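Local coordinates for protein serine protease inhibitor 1 (Coprinopsis cinerea, PDB 3VWC) that probably inhibits serine endopeptidases and folds as a beta-trefoil, at residues Trp46-Asp51 and Tyr55-Lys60; Phe97-Ala102 and Phe141-Val146. All blocks are in the same frame, centred on the assembly; numbering follows the deposited sequence. Where two conformers were deposited one is given.

Contact 1 (Trp46-Asp51 and Tyr55-Lys60)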
ATOM      1  N   TRP A  46       5.477  -7.997   2.093  1.00 17.34           N
ATOM      2  CA  TRP A  46       6.117  -6.817   1.601  1.00 15.55           C
ATOM      3  C   TRP A  46       7.421  -6.631   2.347  1.00 14.93           C
ATOM      4  O   TRP A  46       7.527  -6.999   3.513  1.00 16.65           O
ATOM      5  CB  TRP A  46       5.177  -5.630   1.882  1.00 14.02           C
ATOM      6  CG  TRP A  46       3.952  -5.566   0.995  1.00 16.49           C
ATOM      7  CD1 TRP A  46       2.906  -6.451   0.958  1.00 15.01           C
ATOM      8  CD2 TRP A  46       3.653  -4.540   0.053  1.00 13.22           C
ATOM      9  NE1 TRP A  46       1.936  -5.990   0.076  1.00 10.14           N
ATOM     10  CE2 TRP A  46       2.402  -4.875  -0.553  1.00 11.80           C
ATOM     11  CE3 TRP A  46       4.372  -3.439  -0.448  1.00 15.22           C
ATOM     12  CZ2 TRP A  46       1.798  -4.063  -1.516  1.00 12.02           C
ATOM     13  CZ3 TRP A  46       3.754  -2.603  -1.401  1.00 14.78           C
ATOM     14  CH2 TRP A  46       2.481  -2.938  -1.934  1.00 12.05           C
ATOM     15  N   VAL A  47       8.395  -6.028   1.685  1.00 13.24           N
ATOM     16  CA  VAL A  47       9.584  -5.573   2.379  1.00 13.31           C
ATOM     17  C   VAL A  47       9.568  -4.043   2.472  1.00 13.21           C
ATOM     18  O   VAL A  47       9.386  -3.319   1.473  1.00 15.70           O
ATOM     19  CB  VAL A  47      10.848  -6.070   1.678  1.00 15.54           C
ATOM     20  CG1 VAL A  47      12.100  -5.481   2.359  1.00 19.55           C
ATOM     21  CG2 VAL A  47      10.874  -7.567   1.703  1.00 19.29           C
ATOM     22  N   VAL A  48       9.761  -3.569   3.699  1.00 16.24           N
ATOM     23  CA  VAL A  48       9.770  -2.139   3.995  1.00 16.80           C
ATOM     24  C   VAL A  48      11.197  -1.701   4.339  1.00 19.92           C
ATOM     25  O   VAL A  48      11.802  -2.270   5.235  1.00 18.60           O
ATOM     26  CB  VAL A  48       8.860  -1.822   5.183  1.00 15.85           C
ATOM     27  CG1 VAL A  48       8.970  -0.331   5.513  1.00 21.63           C
ATOM     28  CG2 VAL A  48       7.379  -2.212   4.858  1.00 17.72           C
ATOM     29  N   GLU A  49      11.745  -0.793   3.536  1.00 19.84           N
ATOM     30  CA  GLU A  49      13.106  -0.318   3.704  1.00 20.27           C
ATOM     31  C   GLU A  49      13.069   1.164   3.988  1.00 17.46           C
ATOM     32  O   GLU A  49      12.371   1.925   3.329  1.00 19.14           O
ATOM     33  CB  GLU A  49      13.940  -0.552   2.435  1.00 20.20           C
ATOM     34  CG  GLU A  49      14.057  -2.014   1.992  1.00 32.15           C
ATOM     35  CD  GLU A  49      15.382  -2.662   2.356  1.00 34.23           C
ATOM     36  OE1 GLU A  49      16.177  -2.041   3.097  1.00 35.64           O
ATOM     37  OE2 GLU A  49      15.557  -3.854   2.039  1.00 29.01           O
ATOM     38  N   LYS A  50      13.857   1.591   4.969  1.00 17.17           N
ATOM     39  CA  LYS A  50      14.115   3.000   5.148  1.00 16.44           C
ATOM     40  C   LYS A  50      14.964   3.616   4.030  1.00 16.48           C
ATOM     41  O   LYS A  50      15.958   3.046   3.606  1.00 23.58           O
ATOM     42  CB  LYS A  50      14.792   3.198   6.514  1.00 21.22           C
ATOM     43  CG  LYS A  50      14.575   4.566   7.113  1.00 22.15           C
ATOM     44  CD  LYS A  50      15.354   4.686   8.434  1.00 35.94           C
ATOM     45  CE  LYS A  50      15.271   6.093   9.007  1.00 36.49           C
ATOM     46  NZ  LYS A  50      14.089   6.235   9.917  1.00 44.76           N
ATOM     47  N   ASP A  51      14.553   4.792   3.585  1.00 21.56           N
ATOM     48  CA  ASP A  51      15.202   5.483   2.483  1.00 27.76           C
ATOM     49  C   ASP A  51      15.242   6.947   2.861  1.00 28.88           C
ATOM     50  O   ASP A  51      14.255   7.663   2.695  1.00 29.84           O
ATOM     51  CB  ASP A  51      14.364   5.306   1.208  1.00 28.17           C
ATOM     52  CG  ASP A  51      15.014   5.943  -0.027  1.00 40.20           C
ATOM     53  OD1 ASP A  51      16.245   6.194  -0.015  1.00 35.99           O
ATOM     54  OD2 ASP A  51      14.283   6.164  -1.025  1.00 47.79           O
ATOM     55  N   TYR A  55      10.234   5.792   3.167  1.00 16.28           N
ATOM     56  CA  TYR A  55      10.341   4.341   3.000  1.00 14.57           C
ATOM     57  C   TYR A  55      10.126   3.950   1.558  1.00 14.34           C
ATOM     58  O   TYR A  55       9.424   4.647   0.798  1.00 15.05           O
ATOM     59  CB  TYR A  55       9.331   3.591   3.884  1.00 15.68           C
ATOM     60  CG  TYR A  55       9.568   3.864   5.349  1.00 12.92           C
ATOM     61  CD1 TYR A  55      10.416   3.042   6.097  1.00 16.20           C
ATOM     62  CD2 TYR A  55       8.953   4.945   5.968  1.00 17.54           C
ATOM     63  CE1 TYR A  55      10.721   3.359   7.449  1.00 18.15           C
ATOM     64  CE2 TYR A  55       9.257   5.281   7.303  1.00 15.08           C
ATOM     65  CZ  TYR A  55      10.095   4.470   8.034  1.00 15.79           C
ATOM     66  OH  TYR A  55      10.344   4.778   9.361  1.00 18.78           O
ATOM     67  N   ILE A  56      10.826   2.886   1.171  1.00 13.39           N
ATOM     68  CA  ILE A  56      10.551   2.214  -0.097  0.70 15.40           C
ATOM     69  C   ILE A  56       9.888   0.883   0.204  1.00 12.71           C
ATOM     70  O   ILE A  56      10.249   0.204   1.141  1.00 12.85           O
ATOM     71  CB  ILE A  56      11.839   1.963  -0.926  0.70 15.76           C
ATOM     72  CG1 ILE A  56      12.609   3.253  -1.128  0.70 17.21           C
ATOM     73  CG2 ILE A  56      11.474   1.316  -2.270  0.70 15.32           C
ATOM     74  CD1 ILE A  56      13.976   3.037  -1.734  0.70 27.24           C
ATOM     75  N   LEU A  57       8.816   0.551  -0.542  1.00 11.97           N
ATOM     76  CA  LEU A  57       7.991  -0.590  -0.197  0.70 12.16           C
ATOM     77  C   LEU A  57       7.982  -1.593  -1.356  1.00 10.05           C
ATOM     78  O   LEU A  57       7.565  -1.245  -2.465  1.00 11.88           O
ATOM     79  CB  LEU A  57       6.544  -0.112   0.107  0.70 11.32           C
ATOM     80  CG  LEU A  57       6.496   0.975   1.215  0.70 10.39           C
ATOM     81  CD1 LEU A  57       5.125   1.688   1.247  0.70  9.08           C
ATOM     82  CD2 LEU A  57       6.755   0.338   2.532  0.70 17.20           C
ATOM     83  N   TYR A  58       8.346  -2.824  -1.041  1.00 12.39           N
ATOM     84  CA  TYR A  58       8.547  -3.824  -2.093  1.00 11.79           C
ATOM     85  C   TYR A  58       7.493  -4.925  -2.015  1.00 10.82           C
ATOM     86  O   TYR A  58       7.282  -5.511  -0.965  1.00 12.93           O
ATOM     87  CB  TYR A  58       9.963  -4.435  -2.057  1.00 12.14           C
ATOM     88  CG  TYR A  58      11.104  -3.511  -2.453  1.00 12.83           C
ATOM     89  CD1 TYR A  58      11.579  -3.440  -3.778  1.00 16.52           C
ATOM     90  CD2 TYR A  58      11.670  -2.669  -1.514  1.00 18.38           C
ATOM     91  CE1 TYR A  58      12.633  -2.592  -4.122  1.00 20.82           C
ATOM     92  CE2 TYR A  58      12.729  -1.837  -1.841  1.00 17.14           C
ATOM     93  CZ  TYR A  58      13.199  -1.791  -3.152  1.00 21.79           C
ATOM     94  OH  TYR A  58      14.210  -0.889  -3.495  1.00 18.53           O
ATOM     95  N   CYS A  59       6.907  -5.237  -3.181  1.00 12.44           N
ATOM     96  CA  CYS A  59       5.963  -6.338  -3.329  1.00 13.96           C
ATOM     97  C   CYS A  59       6.431  -7.272  -4.434  1.00 14.75           C
ATOM     98  O   CYS A  59       6.528  -6.903  -5.608  1.00 17.84           O
ATOM     99  CB  CYS A  59       4.553  -5.819  -3.634  1.00 13.69           C
ATOM    100  SG  CYS A  59       3.285  -7.115  -3.733  1.00 14.49           S
ATOM    101  N   LYS A  60       6.579  -8.518  -4.027  1.00 17.83           N
ATOM    102  CA  LYS A  60       7.244  -9.528  -4.848  1.00 18.77           C
ATOM    103  C   LYS A  60       8.524  -8.986  -5.501  1.00 20.73           C
ATOM    104  O   LYS A  60       8.830  -9.262  -6.665  1.00 21.39           O
ATOM    105  CB  LYS A  60       6.259 -10.113  -5.864  1.00 21.36           C
ATOM    106  CG  LYS A  60       5.198 -10.919  -5.147  1.00 21.49           C
ATOM    107  CD  LYS A  60       4.219 -11.587  -6.108  1.00 23.04           C
ATOM    108  CE  LYS A  60       3.167 -12.409  -5.360  1.00 25.36           C
ATOM    109  NZ  LYS A  60       2.256 -13.186  -6.304  1.00 25.56           N
TER
HETATM  110  O   HOH W   1      12.287   3.710  11.019  1.00 29.85           O
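Cys59 sits over one face of the Trp46 ring, its methylene CB 3.7 Å from the centroid of the Trp46 six-membered ring and only 3° off the normal, a CH-pi contact. Followed outward, Trp46 CB passes 3.5 Å from Tyr58 O, CG and CD2 stay near the same oxygen, and CE3 keeps to it and to Leu57 CB, which lies at the ring edge. CZ3 touches both Leu57 CB and Cys59 CB; CE2, CZ2 and CH2 face Cys59 CB, while NE1 on the far rim comes nearest to Cys59 SG and gives its hydrogen to the carbonyl of Val18. With its SG anti to the backbone N (chi1 -176°), Cys59 also holds its sulfur over the five-membered ring. The two strands form an antiparallel beta hairpin of the beta-trefoil, and four backbone hydrogen bonds join Val47 to Tyr58 and Glu49 to Ile56, the straightest from Glu49 N to Ile56 O (3.0 Å, 173°). On the face of Val48 and Leu57, Val48 CG1 touches Tyr55 CD1, and in the modelled conformer of Leu57, one of two, Leu57 CD2 packs 3.5 Å from Val48 CG2. Tyr55 OH bonds to Ile2 N and to a water that Lys50 NZ reaches weakly. On the other face Val47 CB meets Tyr58 CB at 4.2 Å, and the Glu49 CG methylene crosses near Tyr58 CE2.

Contact 2 (Phe97-Ala102 and Phe141-Val146)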
ATOM      1  N   PHE A  97      -1.787   1.907   9.760  1.00  9.47           N
ATOM      2  CA  PHE A  97      -0.983   2.979   9.153  1.00  7.98           C
ATOM      3  C   PHE A  97      -1.748   3.645   8.035  1.00  9.29           C
ATOM      4  O   PHE A  97      -2.536   2.988   7.333  1.00  8.46           O
ATOM      5  CB  PHE A  97       0.296   2.358   8.534  1.00  9.66           C
ATOM      6  CG  PHE A  97       1.220   1.758   9.563  1.00  9.74           C
ATOM      7  CD1 PHE A  97       1.022   0.449  10.021  1.00 12.21           C
ATOM      8  CD2 PHE A  97       2.248   2.524  10.111  1.00 12.04           C
ATOM      9  CE1 PHE A  97       1.834  -0.078  11.038  1.00 11.95           C
ATOM     10  CE2 PHE A  97       3.171   1.913  10.999  1.00 10.40           C
ATOM     11  CZ  PHE A  97       2.944   0.648  11.476  1.00 11.40           C
ATOM     12  N   THR A  98      -1.376   4.892   7.742  1.00  9.09           N
ATOM     13  CA  THR A  98      -1.574   5.474   6.393  1.00  8.91           C
ATOM     14  C   THR A  98      -0.258   5.412   5.620  1.00  8.48           C
ATOM     15  O   THR A  98       0.833   5.329   6.204  1.00 10.44           O
ATOM     16  CB  THR A  98      -2.026   6.954   6.471  1.00 10.55           C
ATOM     17  OG1 THR A  98      -1.109   7.660   7.333  1.00 10.15           O
ATOM     18  CG2 THR A  98      -3.425   7.009   7.119  1.00 10.26           C
ATOM     19  N   VAL A  99      -0.375   5.431   4.284  1.00  8.50           N
ATOM     20  CA  VAL A  99       0.798   5.355   3.395  1.00  9.45           C
ATOM     21  C   VAL A  99       0.643   6.480   2.392  1.00 10.62           C
ATOM     22  O   VAL A  99      -0.264   6.428   1.539  1.00  9.36           O
ATOM     23  CB  VAL A  99       0.872   3.984   2.655  1.00  9.83           C
ATOM     24  CG1 VAL A  99       2.130   3.945   1.810  1.00 10.90           C
ATOM     25  CG2 VAL A  99       0.849   2.863   3.656  1.00 11.67           C
ATOM     26  N   VAL A 100       1.483   7.535   2.500  1.00  9.17           N
ATOM     27  CA  VAL A 100       1.327   8.745   1.701  1.00 10.16           C
ATOM     28  C   VAL A 100       2.595   9.032   0.891  1.00 11.30           C
ATOM     29  O   VAL A 100       3.694   8.927   1.391  1.00 11.81           O
ATOM     30  CB  VAL A 100       1.000   9.985   2.590  1.00  9.61           C
ATOM     31  CG1 VAL A 100       0.862  11.239   1.732  1.00 15.42           C
ATOM     32  CG2 VAL A 100      -0.346   9.746   3.264  1.00 12.31           C
ATOM     33  N   ASN A 101       2.446   9.286  -0.405  1.00 11.21           N
ATOM     34  CA  ASN A 101       3.663   9.457  -1.214  1.00 12.42           C
ATOM     35  C   ASN A 101       4.434  10.701  -0.724  1.00 14.12           C
ATOM     36  O   ASN A 101       3.838  11.778  -0.630  1.00 13.44           O
ATOM     37  CB  ASN A 101       3.300   9.585  -2.710  1.00 12.92           C
ATOM     38  CG  ASN A 101       4.477   9.308  -3.589  1.00 14.21           C
ATOM     39  OD1 ASN A 101       4.722   8.154  -4.010  1.00 14.46           O
ATOM     40  ND2 ASN A 101       5.126  10.382  -4.008  1.00 11.27           N
ATOM     41  N   ALA A 102       5.751  10.562  -0.600  1.00 15.22           N
ATOM     42  CA  ALA A 102       6.605  11.657  -0.105  1.00 14.09           C
ATOM     43  C   ALA A 102       6.687  12.858  -1.059  1.00 17.69           C
ATOM     44  O   ALA A 102       6.857  14.005  -0.606  1.00 19.66           O
ATOM     45  CB  ALA A 102       7.988  11.140   0.202  1.00 16.55           C
ATOM     46  N   PHE A 141      -4.356   0.735   6.524  1.00 10.14           N
ATOM     47  CA  PHE A 141      -3.789  -0.579   6.252  1.00 10.75           C
ATOM     48  C   PHE A 141      -3.182  -1.137   7.528  1.00 12.37           C
ATOM     49  O   PHE A 141      -2.489  -0.435   8.231  1.00 10.90           O
ATOM     50  CB  PHE A 141      -2.716  -0.381   5.181  1.00 10.41           C
ATOM     51  CG  PHE A 141      -3.297   0.110   3.911  1.00  9.41           C
ATOM     52  CD1 PHE A 141      -3.572   1.468   3.743  1.00  9.80           C
ATOM     53  CD2 PHE A 141      -3.846  -0.769   2.986  1.00  8.90           C
ATOM     54  CE1 PHE A 141      -4.248   1.946   2.609  1.00  9.31           C
ATOM     55  CE2 PHE A 141      -4.472  -0.295   1.862  1.00  9.21           C
ATOM     56  CZ  PHE A 141      -4.736   1.043   1.685  1.00  8.85           C
ATOM     57  N   THR A 142      -3.333  -2.442   7.735  1.00  9.99           N
ATOM     58  CA  THR A 142      -2.660  -3.123   8.832  1.00  9.08           C
ATOM     59  C   THR A 142      -1.373  -3.767   8.361  1.00  9.06           C
ATOM     60  O   THR A 142      -1.407  -4.565   7.392  1.00 11.20           O
ATOM     61  CB  THR A 142      -3.561  -4.180   9.469  1.00 11.38           C
ATOM     62  OG1 THR A 142      -4.784  -3.573   9.884  1.00 12.64           O
ATOM     63  CG2 THR A 142      -2.922  -4.809  10.727  1.00 14.49           C
ATOM     64  N   PHE A 143      -0.239  -3.330   8.889  1.00 10.78           N
ATOM     65  CA  PHE A 143       1.076  -3.901   8.526  1.00 11.69           C
ATOM     66  C   PHE A 143       1.474  -4.792   9.698  1.00 14.76           C
ATOM     67  O   PHE A 143       1.693  -4.287  10.810  1.00 15.41           O
ATOM     68  CB  PHE A 143       2.139  -2.816   8.389  1.00 12.00           C
ATOM     69  CG  PHE A 143       2.155  -2.120   7.062  1.00  9.25           C
ATOM     70  CD1 PHE A 143       1.093  -1.297   6.647  1.00 12.48           C
ATOM     71  CD2 PHE A 143       3.256  -2.241   6.229  1.00 14.32           C
ATOM     72  CE1 PHE A 143       1.145  -0.588   5.431  1.00 12.38           C
ATOM     73  CE2 PHE A 143       3.319  -1.561   5.025  1.00 13.51           C
ATOM     74  CZ  PHE A 143       2.251  -0.749   4.594  1.00 11.45           C
ATOM     75  N   THR A 144       1.497  -6.107   9.464  1.00 13.96           N
ATOM     76  CA  THR A 144       1.792  -7.073  10.527  1.00 16.91           C
ATOM     77  C   THR A 144       3.140  -7.742  10.250  1.00 14.29           C
ATOM     78  O   THR A 144       3.331  -8.389   9.206  1.00 16.96           O
ATOM     79  CB  THR A 144       0.705  -8.157  10.646  1.00 16.45           C
ATOM     80  OG1 THR A 144      -0.576  -7.537  10.863  1.00 19.81           O
ATOM     81  CG2 THR A 144       0.988  -9.021  11.841  1.00 20.70           C
ATOM     82  N   GLN A 145       4.107  -7.473  11.133  1.00 18.33           N
ATOM     83  CA  GLN A 145       5.474  -7.951  10.966  1.00 22.56           C
ATOM     84  C   GLN A 145       5.524  -9.469  11.020  1.00 23.86           C
ATOM     85  O   GLN A 145       4.934 -10.086  11.910  1.00 25.59           O
ATOM     86  CB  GLN A 145       6.377  -7.365  12.040  1.00 25.48           C
ATOM     87  CG  GLN A 145       7.852  -7.592  11.707  1.00 30.00           C
ATOM     88  CD  GLN A 145       8.769  -6.702  12.508  1.00 37.68           C
ATOM     89  OE1 GLN A 145       8.357  -6.091  13.499  1.00 36.38           O
ATOM     90  NE2 GLN A 145      10.033  -6.655  12.108  1.00 37.77           N
ATOM     91  N   VAL A 146       6.210 -10.065  10.051  1.00 28.00           N
ATOM     92  CA  VAL A 146       6.333 -11.521   9.971  1.00 33.11           C
ATOM     93  C   VAL A 146       7.259 -12.037  11.080  1.00 37.14           C
ATOM     94  O   VAL A 146       8.244 -11.379  11.435  1.00 38.62           O
ATOM     95  CB  VAL A 146       6.872 -11.951   8.597  1.00 34.25           C
ATOM     96  CG1 VAL A 146       7.349 -13.403   8.632  1.00 40.98           C
ATOM     97  CG2 VAL A 146       5.811 -11.736   7.516  1.00 30.98           C
TER
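Phe97 and Phe143 both turn CG anti to their own carbonyl carbons (chi1 -65° and -83°), which brings the two rings together where the strands part. They meet obliquely, planes 69° apart and centroids separated by 5.4 Å; Phe97 CD1 touches both Phe143 CD1 and Phe143 CB, the latter at 3.8 Å, and Phe97 CE1 also reaches that methylene. Farther along the Phe143 ring, CE1 and CZ receive the CG2 branch of Val99, with Phe143 CE1 3.9 Å from Val99 CG2. One antiparallel, hydrogen-bonded pair ties the backbones: Phe97 N donates to Phe141 O at 2.9 Å, and Phe141 N returns a bond to Phe97 O at 3.0 Å. Past this pair the strands diverge, so side chains alone continue the contact. All four touching residues are buried, in the interior of the beta-trefoil. Phe97 also meets the His88 ring and Val86 of strand 84-88, Phe141 packs edge-to-face with Trp108, and Phe143 rests on Val9 of strand 5-11, placing the contact between these two flanking strands.

How the contacts relate
Contact 1 is a local hairpin, its two strands adjacent in sequence and paired over most of their length, whereas contact 2 brings together segments 39 residues apart in the chain through a single bridged pair. Contact 2 is wholly buried and aromatic-aliphatic; contact 1 is two-sided: the face of Val48, Leu57 and Tyr55 turns inward, apart from Lys50 at its end, and that of Val47, Glu49, Ile56 and Tyr58 is more open to solvent. The inner faces meet through Val48 CG2, 4.1 Å from Phe143 CE2, and, in one conformer of Leu57, through its CD1 near Val99 CG1. Strand 5-11, between strands 46-51 and 141-145, links the two contacts, and Trp108 meets both Trp46 and Phe141.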